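Local coordinates for shikimate dehydrogenase (Listeria monocytogenes, PDB 3TNL), which probably catalyses the reversible NADPH-linked reduction of 3-dehydroshikimate to shikimate, the fourth step of the seven-step chorismate pathway, at residues B[154-159]-B[224-229]; B[46-51]-B[69-74]; B[63-68]-B[301-306]. One frame throughout, in Å; residues are numbered along the deposited sequence. Where two conformers were deposited one is given.

How the contacts relate
Contact 1 is a mostly buried piece of the parallel Rossmann-type sheet, whereas contact 2 is partly buried and contact 3 lies at the surface. Contacts 2 and 3 share strand 67-73, an outermost strand of the mixed sheet within the chain; their centres are about 20 Å apart, and their segments alternate along the sequence. Contact 1 stands on the opposite side of the chain's centre, about 35 Å from contact 2 and 37 Å from contact 3, centre to centre. Chemistry follows place: backbone bonds and a salt bridge in contact 1, an arginine, waters and a second subunit in contact 2, van der Waals contacts with no hydrogen bond across contact 3.

Contact 1: B[154-159]-B[224-229]; sequences GKKMTI and IAESVI
Lys156 meets the 224-229 segment through both backbone and side chain. Lys156 O accepts from Val228 N at 2.8 Å, with the donor in the carbonyl plane although the N-H is bent to 143° at the hydrogen. Its side chain leaves with CG anti to the backbone N (chi1 177°) and stays extended, running past Glu226 CB until NZ meets Glu226 OE1 at 2.8 Å, nearly along the C-O axis of that oxygen. Two residues on, Thr158 N completes the parallel pairing by donating to Ile229 O at 3.0 Å in an almost straight bond (173°). Met157 and Ile229 form the bridge between these two bonds; their side chains lie side by side on the same face of the sheet, and in the conformer given Met157 CG lies 3.6 Å from Ile229 CG2. On the other face Thr158 OG1 donates to Ser227 OG at 2.8 Å, which ties strand 156-160 to Ser227. Just before the strand, Lys155 CB rests on Val228 CG1 at 3.6 Å, while a water accepts from Lys156 N and donates to Glu226 O.

Second-shell groups hold these partners in place. Lys156 NZ also pairs with Glu223, and Glu226 OE1 with Lys222, so the salt bridge belongs to a small charge network that probably restrains both side chains; Ser227 OG is also bonded to Glu223 O. The whole joins helix 217-226 and the start of strand 229-232 to strand 156-160 of the Rossmann-type sheet, with Met157 packed against Ile169 and Ala173 of helix 164-175 and Thr158 touching Ser182 and Phe184 of strand 180-185.

Contact 2: B[46-51]-B[69-74]; sequences PIRHSL and YLAFEV
Ala71 O is approached by two groups, a water and the guanidinium of Arg48. The water donates to Ala71 O at 2.7 Å. Arg48 NH1 gives Ala71 O a weak bond, 3.0 Å long and bent to 131° at the hydrogen. The same water accepts from Arg48 NH2, closing a small ring of polar contacts between the side chain and the strand. This is where the loop after strand 38-44, folded as a type I beta turn from Ile47 to Ser50, lies beside strand 67-73 of the substrate-binding domain. Arg48 reaches the strand because its chain is extended from CG to NE, while chi4 of -77° turns the guanidinium away from that line. NH1 is bonded as well to Gly35 O of the second subunit, so this arginine links the loop, the strand and the neighbouring chain.

Glu73 crosses Arg48 at about a right angle, with the carboxylate and guanidinium planes 45° apart. Its OE1 stands 4.1 Å from Arg48 NE, too far for a salt bridge, though the opposite charges probably attract. Glu73 OE2 instead accepts from a second water, which in turn accepts from Ile47 N. The apolar part of the contact is Ile47, whose CG2 lies 4.1 Å from Ala71 CB. Ile47 CG2 also lies 3.8 Å from Phe72 O. The loop then delivers Ser50 and Leu51 to the shikimate site: Ser50 N donates to Ile47 O at 3.0 Å across the turn, and Ser50 OG caps Ser52 N at the start of helix 52-63.

Contact 3: B[63-68]-B[301-306]; sequences LGLDYV and THKEMP
In the conformer given, the ring of Tyr67 is approached loosely and obliquely, with Tyr67 CE2 4.3 Å from Thr301 CG2. The pyrrolidine ring of Pro306 is met at CD by Leu63 CD1 at 4.2 Å. Between these ends Leu65 bridges two residues with its two methyl groups: CD1 lies 3.9 Å from Thr301 CB, and CD2 lies 4.0 Å from Lys303 CD. Leu65 crosses Thr301 at about a right angle and the extended Lys303 chain more obliquely, the latter touch being made by CD, in the aliphatic part of the lysine. Leu63 CD1 also sits against the backbone, 3.5 Å from Glu304 O. No hydrogen bond spans the segments.

An internal bond shapes the 301-306 segment. With Thr301 OG1 lying between the backbone N and the carbonyl carbon (chi1 74°), the oxygen accepts from Lys303 N at 3.1 Å in an ST turn; it is also bonded to Phe297 O. Leu63 and Leu65 both touch Phe297, and Thr301 touches Phe60.

The joined parts are two helix ends. Helix 52-63 stops in a Schellman motif with Gly64 at positive phi, and helix 286-301 gives way at His302, also at positive phi, to a loop leading to Pro306, the N-cap of helix 307-313. The C-terminal stretch is thus packed against the helix-to-strand turn of the substrate-binding domain.

Contact 1: B[154-159]-B[224-229]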
loop_
_atom_site.group_PDB
_atom_site.type_symbol
_atom_site.label_atom_id
_atom_site.label_comp_id
_atom_site.label_asym_id
_atom_site.label_seq_id
_atom_site.Cartn_x
_atom_site.Cartn_y
_atom_site.Cartn_z
ATOM N N GLY B 154 -26.496 -9.127 -30.988
ATOM C CA GLY B 154 -27.321 -9.858 -31.934
ATOM C C GLY B 154 -26.729 -9.974 -33.324
ATOM O O GLY B 154 -27.396 -10.392 -34.256
ATOM N N LYS B 155 -25.439 -9.652 -33.441
ATOM C CA LYS B 155 -24.762 -9.638 -34.725
ATOM C C LYS B 155 -23.504 -10.493 -34.683
ATOM O O LYS B 155 -23.284 -11.219 -33.737
ATOM C CB LYS B 155 -24.465 -8.192 -35.113
ATOM C CG LYS B 155 -25.720 -7.328 -35.146
ATOM C CD LYS B 155 -25.455 -5.887 -35.424
ATOM C CE LYS B 155 -26.718 -5.066 -35.303
ATOM N NZ LYS B 155 -26.407 -3.605 -35.462
ATOM N N LYS B 156 -22.705 -10.411 -35.740
ATOM C CA LYS B 156 -21.507 -11.216 -35.908
ATOM C C LYS B 156 -20.236 -10.406 -35.791
ATOM O O LYS B 156 -20.132 -9.305 -36.376
ATOM C CB LYS B 156 -21.526 -11.889 -37.268
ATOM C CG LYS B 156 -20.357 -12.685 -37.603
ATOM C CD LYS B 156 -20.718 -13.493 -38.861
ATOM C CE LYS B 156 -19.635 -14.406 -39.255
ATOM N NZ LYS B 156 -20.108 -15.440 -40.259
ATOM N N MET B 157 -19.294 -10.910 -35.010
ATOM C CA MET B 157 -17.979 -10.312 -34.883
ATOM C C MET B 157 -16.968 -11.279 -35.434
ATOM O O MET B 157 -17.077 -12.482 -35.220
ATOM C CB MET B 157 -17.629 -10.025 -33.406
ATOM C CG MET B 157 -16.177 -9.558 -33.180
ATOM S SD MET B 157 -15.833 -8.953 -31.498
ATOM C CE MET B 157 -16.145 -10.451 -30.556
ATOM N N THR B 158 -15.977 -10.732 -36.136
ATOM C CA THR B 158 -14.805 -11.455 -36.597
ATOM C C THR B 158 -13.647 -10.834 -35.783
ATOM O O THR B 158 -13.512 -9.640 -35.725
ATOM C CB THR B 158 -14.550 -11.352 -38.080
ATOM O OG1 THR B 158 -15.623 -12.031 -38.757
ATOM C CG2 THR B 158 -13.252 -12.005 -38.473
ATOM N N ILE B 159 -12.842 -11.665 -35.156
ATOM C CA ILE B 159 -11.769 -11.175 -34.304
ATOM C C ILE B 159 -10.486 -11.966 -34.506
ATOM O O ILE B 159 -10.511 -13.194 -34.675
ATOM C CB ILE B 159 -12.240 -11.182 -32.834
ATOM C CG1 ILE B 159 -11.193 -10.555 -31.904
ATOM C CG2 ILE B 159 -12.608 -12.601 -32.363
ATOM C CD1 ILE B 159 -11.690 -10.371 -30.469
ATOM N N ILE B 224 -15.592 -11.532 -42.496
ATOM C CA ILE B 224 -15.678 -10.071 -42.409
ATOM C C ILE B 224 -16.908 -9.511 -43.145
ATOM O O ILE B 224 -17.585 -8.614 -42.644
ATOM C CB ILE B 224 -14.407 -9.398 -42.893
ATOM C CG1 ILE B 224 -13.222 -9.733 -42.004
ATOM C CG2 ILE B 224 -14.584 -7.888 -42.896
ATOM C CD1 ILE B 224 -11.870 -9.234 -42.533
ATOM N N ALA B 225 -17.185 -10.038 -44.330
ATOM C CA ALA B 225 -18.308 -9.602 -45.113
ATOM C C ALA B 225 -19.636 -9.713 -44.375
ATOM O O ALA B 225 -20.547 -8.913 -44.619
ATOM C CB ALA B 225 -18.369 -10.416 -46.429
ATOM N N GLU B 226 -19.721 -10.721 -43.508
ATOM C CA GLU B 226 -20.927 -11.010 -42.727
ATOM C C GLU B 226 -20.974 -10.388 -41.332
ATOM O O GLU B 226 -21.973 -10.529 -40.630
ATOM C CB GLU B 226 -21.052 -12.541 -42.608
ATOM C CG GLU B 226 -21.219 -13.201 -43.961
ATOM C CD GLU B 226 -21.191 -14.719 -43.940
ATOM O OE1 GLU B 226 -20.850 -15.338 -42.909
ATOM O OE2 GLU B 226 -21.502 -15.285 -45.019
ATOM N N SER B 227 -19.903 -9.683 -40.945
ATOM C CA SER B 227 -19.759 -9.122 -39.614
ATOM C C SER B 227 -20.071 -7.668 -39.497
ATOM O O SER B 227 -19.813 -6.888 -40.412
ATOM C CB SER B 227 -18.327 -9.295 -39.149
ATOM O OG SER B 227 -17.983 -10.648 -39.109
ATOM N N VAL B 228 -20.617 -7.312 -38.342
ATOM C CA VAL B 228 -20.851 -5.899 -38.025
ATOM C C VAL B 228 -19.499 -5.222 -37.623
ATOM O O VAL B 228 -19.304 -4.008 -37.852
ATOM C CB VAL B 228 -21.908 -5.754 -36.877
ATOM C CG1 VAL B 228 -21.417 -6.285 -35.550
ATOM C CG2 VAL B 228 -22.306 -4.306 -36.773
ATOM N N ILE B 229 -18.575 -6.041 -37.124
ATOM C CA ILE B 229 -17.308 -5.539 -36.620
ATOM C C ILE B 229 -16.214 -6.562 -36.863
ATOM O O ILE B 229 -16.426 -7.788 -36.767
ATOM C CB ILE B 229 -17.448 -5.241 -35.102
ATOM C CG1 ILE B 229 -16.215 -4.486 -34.568
ATOM C CG2 ILE B 229 -17.784 -6.491 -34.297
ATOM C CD1 ILE B 229 -16.427 -3.933 -33.159
HETATM O O HOH W 1 -23.445 -9.365 -38.501
#

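Contact 2: B[46-51]-B[69-74]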
loop_
_atom_site.group_PDB
_atom_site.type_symbol
_atom_site.label_atom_id
_atom_site.label_comp_id
_atom_site.label_asym_id
_atom_site.label_seq_id
_atom_site.Cartn_x
_atom_site.Cartn_y
_atom_site.Cartn_z
ATOM N N PRO B 46 6.350 -7.542 -15.685
ATOM C CA PRO B 46 6.741 -6.186 -15.299
ATOM C C PRO B 46 5.496 -5.327 -15.162
ATOM O O PRO B 46 4.436 -5.704 -15.669
ATOM C CB PRO B 46 7.618 -5.726 -16.483
ATOM C CG PRO B 46 7.058 -6.441 -17.636
ATOM C CD PRO B 46 6.630 -7.797 -17.114
ATOM N N ILE B 47 5.604 -4.188 -14.492
ATOM C CA ILE B 47 4.404 -3.385 -14.263
ATOM C C ILE B 47 4.619 -1.919 -13.910
ATOM O O ILE B 47 3.679 -1.158 -13.996
ATOM C CB ILE B 47 3.556 -4.036 -13.094
ATOM C CG1 ILE B 47 2.104 -3.533 -13.091
ATOM C CG2 ILE B 47 4.227 -3.830 -11.741
ATOM C CD1 ILE B 47 1.368 -3.840 -14.364
ATOM N N ARG B 48 5.832 -1.517 -13.529
ATOM C CA ARG B 48 6.034 -0.153 -13.046
ATOM C C ARG B 48 5.799 1.003 -14.027
ATOM O O ARG B 48 5.636 2.163 -13.596
ATOM C CB ARG B 48 7.358 -0.032 -12.273
ATOM C CG ARG B 48 7.323 -0.850 -10.960
ATOM C CD ARG B 48 8.251 -0.287 -9.923
ATOM N NE ARG B 48 8.141 -0.998 -8.643
ATOM C CZ ARG B 48 7.148 -0.839 -7.769
ATOM N NH1 ARG B 48 6.130 -0.019 -8.010
ATOM N NH2 ARG B 48 7.158 -1.532 -6.649
ATOM N N HIS B 49 5.713 0.691 -15.322
ATOM C CA HIS B 49 5.384 1.731 -16.318
ATOM C C HIS B 49 3.879 1.851 -16.552
ATOM O O HIS B 49 3.448 2.646 -17.384
ATOM C CB HIS B 49 6.098 1.472 -17.645
ATOM C CG HIS B 49 7.587 1.558 -17.549
ATOM N ND1 HIS B 49 8.270 2.752 -17.648
ATOM C CD2 HIS B 49 8.524 0.605 -17.324
ATOM C CE1 HIS B 49 9.567 2.529 -17.508
ATOM N NE2 HIS B 49 9.747 1.236 -17.305
ATOM N N SER B 50 3.074 1.092 -15.813
ATOM C CA SER B 50 1.618 1.133 -15.979
ATOM C C SER B 50 1.062 2.533 -15.750
ATOM O O SER B 50 1.534 3.236 -14.867
ATOM C CB SER B 50 0.942 0.203 -14.966
ATOM O OG SER B 50 -0.486 0.262 -15.040
ATOM N N LEU B 51 0.026 2.886 -16.506
ATOM C CA LEU B 51 -0.670 4.141 -16.288
ATOM C C LEU B 51 -1.928 3.931 -15.411
ATOM O O LEU B 51 -2.623 4.887 -15.100
ATOM C CB LEU B 51 -1.041 4.822 -17.619
ATOM C CG LEU B 51 0.139 5.276 -18.499
ATOM C CD1 LEU B 51 -0.394 5.963 -19.770
ATOM C CD2 LEU B 51 1.104 6.213 -17.787
ATOM N N TYR B 69 -3.585 4.120 -5.098
ATOM C CA TYR B 69 -3.376 2.926 -5.913
ATOM C C TYR B 69 -1.883 2.805 -6.179
ATOM O O TYR B 69 -1.232 3.737 -6.645
ATOM C CB TYR B 69 -4.154 3.104 -7.211
ATOM C CG TYR B 69 -4.213 1.971 -8.189
ATOM C CD1 TYR B 69 -3.101 1.612 -8.951
ATOM C CD2 TYR B 69 -5.397 1.294 -8.419
ATOM C CE1 TYR B 69 -3.169 0.626 -9.909
ATOM C CE2 TYR B 69 -5.469 0.254 -9.365
ATOM C CZ TYR B 69 -4.360 -0.049 -10.120
ATOM O OH TYR B 69 -4.441 -1.049 -11.083
ATOM N N LEU B 70 -1.346 1.647 -5.863
ATOM C CA LEU B 70 0.078 1.348 -6.045
ATOM C C LEU B 70 0.290 0.013 -6.752
ATOM O O LEU B 70 -0.508 -0.911 -6.619
ATOM C CB LEU B 70 0.820 1.255 -4.710
ATOM C CG LEU B 70 0.851 2.503 -3.837
ATOM C CD1 LEU B 70 1.488 2.144 -2.475
ATOM C CD2 LEU B 70 1.635 3.626 -4.544
ATOM N N ALA B 71 1.392 -0.073 -7.495
ATOM C CA ALA B 71 1.799 -1.276 -8.189
ATOM C C ALA B 71 2.905 -1.958 -7.406
ATOM O O ALA B 71 3.720 -1.327 -6.739
ATOM C CB ALA B 71 2.304 -0.946 -9.610
ATOM N N PHE B 72 2.902 -3.289 -7.494
ATOM C CA PHE B 72 3.924 -4.190 -6.891
ATOM C C PHE B 72 4.359 -5.226 -7.922
ATOM O O PHE B 72 3.525 -5.799 -8.612
ATOM C CB PHE B 72 3.393 -4.868 -5.603
ATOM C CG PHE B 72 2.862 -3.876 -4.610
ATOM C CD1 PHE B 72 3.716 -3.223 -3.752
ATOM C CD2 PHE B 72 1.522 -3.574 -4.563
ATOM C CE1 PHE B 72 3.246 -2.262 -2.865
ATOM C CE2 PHE B 72 1.044 -2.583 -3.705
ATOM C CZ PHE B 72 1.917 -1.939 -2.837
ATOM N N GLU B 73 5.671 -5.484 -8.006
ATOM C CA GLU B 73 6.245 -6.485 -8.937
ATOM C C GLU B 73 6.058 -7.837 -8.351
ATOM O O GLU B 73 6.797 -8.242 -7.477
ATOM C CB GLU B 73 7.728 -6.198 -9.175
ATOM C CG GLU B 73 7.896 -4.896 -9.898
ATOM C CD GLU B 73 9.318 -4.467 -10.132
ATOM O OE1 GLU B 73 10.144 -4.568 -9.200
ATOM O OE2 GLU B 73 9.592 -3.972 -11.248
ATOM N N VAL B 74 5.045 -8.515 -8.851
ATOM C CA VAL B 74 4.634 -9.797 -8.339
ATOM C C VAL B 74 4.447 -10.777 -9.454
ATOM O O VAL B 74 3.708 -10.555 -10.391
ATOM C CB VAL B 74 3.291 -9.624 -7.576
ATOM C CG1 VAL B 74 2.739 -10.973 -7.099
ATOM C CG2 VAL B 74 3.479 -8.655 -6.401
HETATM O O HOH W 2 8.114 -3.365 -13.492
HETATM O O HOH W 3 5.006 0.002 -4.825
#

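Contact 3: B[63-68]-B[301-306]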
loop_
_atom_site.group_PDB
_atom_site.type_symbol
_atom_site.label_atom_id
_atom_site.label_comp_id
_atom_site.label_asym_id
_atom_site.label_seq_id
_atom_site.Cartn_x
_atom_site.Cartn_y
_atom_site.Cartn_z
ATOM N N LEU B 63 -12.619 12.895 -6.912
ATOM C CA LEU B 63 -13.840 12.608 -6.152
ATOM C C LEU B 63 -13.665 12.786 -4.638
ATOM O O LEU B 63 -14.627 12.643 -3.889
ATOM C CB LEU B 63 -14.347 11.186 -6.427
ATOM C CG LEU B 63 -14.797 10.844 -7.856
ATOM C CD1 LEU B 63 -15.498 9.510 -7.876
ATOM C CD2 LEU B 63 -15.700 11.900 -8.403
ATOM N N GLY B 64 -12.436 13.055 -4.198
ATOM C CA GLY B 64 -12.147 13.214 -2.769
ATOM C C GLY B 64 -12.269 11.929 -1.972
ATOM O O GLY B 64 -12.626 11.950 -0.795
ATOM N N LEU B 65 -11.958 10.798 -2.608
ATOM C CA LEU B 65 -12.033 9.513 -1.956
ATOM C C LEU B 65 -10.658 9.230 -1.346
ATOM O O LEU B 65 -9.634 9.501 -1.983
ATOM C CB LEU B 65 -12.420 8.402 -2.934
ATOM C CG LEU B 65 -13.680 8.648 -3.761
ATOM C CD1 LEU B 65 -13.999 7.384 -4.571
ATOM C CD2 LEU B 65 -14.861 9.074 -2.899
ATOM N N ASP B 66 -10.639 8.663 -0.148
ATOM C CA ASP B 66 -9.386 8.477 0.569
ATOM C C ASP B 66 -8.742 7.123 0.306
ATOM O O ASP B 66 -8.663 6.253 1.188
ATOM C CB ASP B 66 -9.605 8.725 2.043
ATOM C CG ASP B 66 -8.324 9.079 2.779
ATOM O OD1 ASP B 66 -8.421 9.213 4.018
ATOM O OD2 ASP B 66 -7.245 9.230 2.112
ATOM N N TYR B 67 -8.318 6.955 -0.945
ATOM C CA TYR B 67 -7.624 5.778 -1.409
ATOM C C TYR B 67 -6.435 6.204 -2.250
ATOM O O TYR B 67 -6.382 7.319 -2.783
ATOM C CB TYR B 67 -8.518 4.904 -2.303
ATOM C CG TYR B 67 -9.537 4.016 -1.629
ATOM C CD1 TYR B 67 -9.169 2.788 -1.067
ATOM C CD2 TYR B 67 -10.881 4.351 -1.630
ATOM C CE1 TYR B 67 -10.103 1.956 -0.487
ATOM C CE2 TYR B 67 -11.830 3.507 -1.050
ATOM C CZ TYR B 67 -11.430 2.317 -0.481
ATOM O OH TYR B 67 -12.361 1.478 0.096
ATOM N N VAL B 68 -5.480 5.285 -2.350
ATOM C CA VAL B 68 -4.327 5.440 -3.209
ATOM C C VAL B 68 -4.162 4.098 -3.899
ATOM O O VAL B 68 -4.574 3.069 -3.349
ATOM C CB VAL B 68 -3.050 5.826 -2.440
ATOM C CG1 VAL B 68 -3.138 7.262 -1.943
ATOM C CG2 VAL B 68 -2.811 4.876 -1.287
ATOM N N THR B 301 -15.118 1.106 -4.942
ATOM C CA THR B 301 -15.611 2.324 -4.250
ATOM C C THR B 301 -17.096 2.539 -4.196
ATOM O O THR B 301 -17.571 3.342 -3.385
ATOM C CB THR B 301 -15.007 3.597 -4.894
ATOM O OG1 THR B 301 -15.637 3.844 -6.164
ATOM C CG2 THR B 301 -13.460 3.503 -5.048
ATOM N N HIS B 302 -17.831 1.891 -5.088
ATOM C CA HIS B 302 -19.264 2.061 -5.204
ATOM C C HIS B 302 -19.617 3.498 -5.508
ATOM O O HIS B 302 -20.679 4.007 -5.113
ATOM C CB HIS B 302 -20.027 1.407 -4.043
ATOM C CG HIS B 302 -19.956 -0.074 -4.114
ATOM N ND1 HIS B 302 -20.737 -0.800 -4.984
ATOM C CD2 HIS B 302 -19.115 -0.958 -3.536
ATOM C CE1 HIS B 302 -20.401 -2.075 -4.905
ATOM N NE2 HIS B 302 -19.433 -2.200 -4.026
ATOM N N LYS B 303 -18.698 4.125 -6.248
ATOM C CA LYS B 303 -18.917 5.427 -6.824
ATOM C C LYS B 303 -18.506 5.328 -8.291
ATOM O O LYS B 303 -17.688 4.520 -8.669
ATOM C CB LYS B 303 -18.199 6.511 -6.078
ATOM C CG LYS B 303 -18.699 6.568 -4.630
ATOM C CD LYS B 303 -18.485 7.886 -3.995
ATOM C CE LYS B 303 -18.976 7.862 -2.555
ATOM N NZ LYS B 303 -19.009 9.191 -1.918
ATOM N N GLU B 304 -19.141 6.144 -9.114
ATOM C CA GLU B 304 -18.879 6.162 -10.540
ATOM C C GLU B 304 -17.609 6.941 -10.858
ATOM O O GLU B 304 -17.460 8.080 -10.420
ATOM C CB GLU B 304 -20.076 6.847 -11.228
ATOM C CG GLU B 304 -20.017 6.882 -12.731
ATOM C CD GLU B 304 -21.301 7.412 -13.359
ATOM O OE1 GLU B 304 -22.166 7.956 -12.633
ATOM O OE2 GLU B 304 -21.429 7.285 -14.591
ATOM N N MET B 305 -16.704 6.351 -11.649
ATOM C CA MET B 305 -15.480 7.049 -12.092
ATOM C C MET B 305 -15.824 8.109 -13.118
ATOM O O MET B 305 -16.626 7.846 -13.984
ATOM C CB MET B 305 -14.479 6.066 -12.756
ATOM C CG MET B 305 -13.294 6.761 -13.488
ATOM S SD MET B 305 -12.128 5.676 -14.402
ATOM C CE MET B 305 -11.552 4.916 -13.059
ATOM N N PRO B 306 -15.188 9.296 -13.032
ATOM C CA PRO B 306 -15.431 10.381 -14.023
ATOM C C PRO B 306 -14.541 10.145 -15.258
ATOM O O PRO B 306 -13.451 10.710 -15.357
ATOM C CB PRO B 306 -15.023 11.633 -13.257
ATOM C CG PRO B 306 -13.987 11.160 -12.302
ATOM C CD PRO B 306 -14.350 9.762 -11.913
#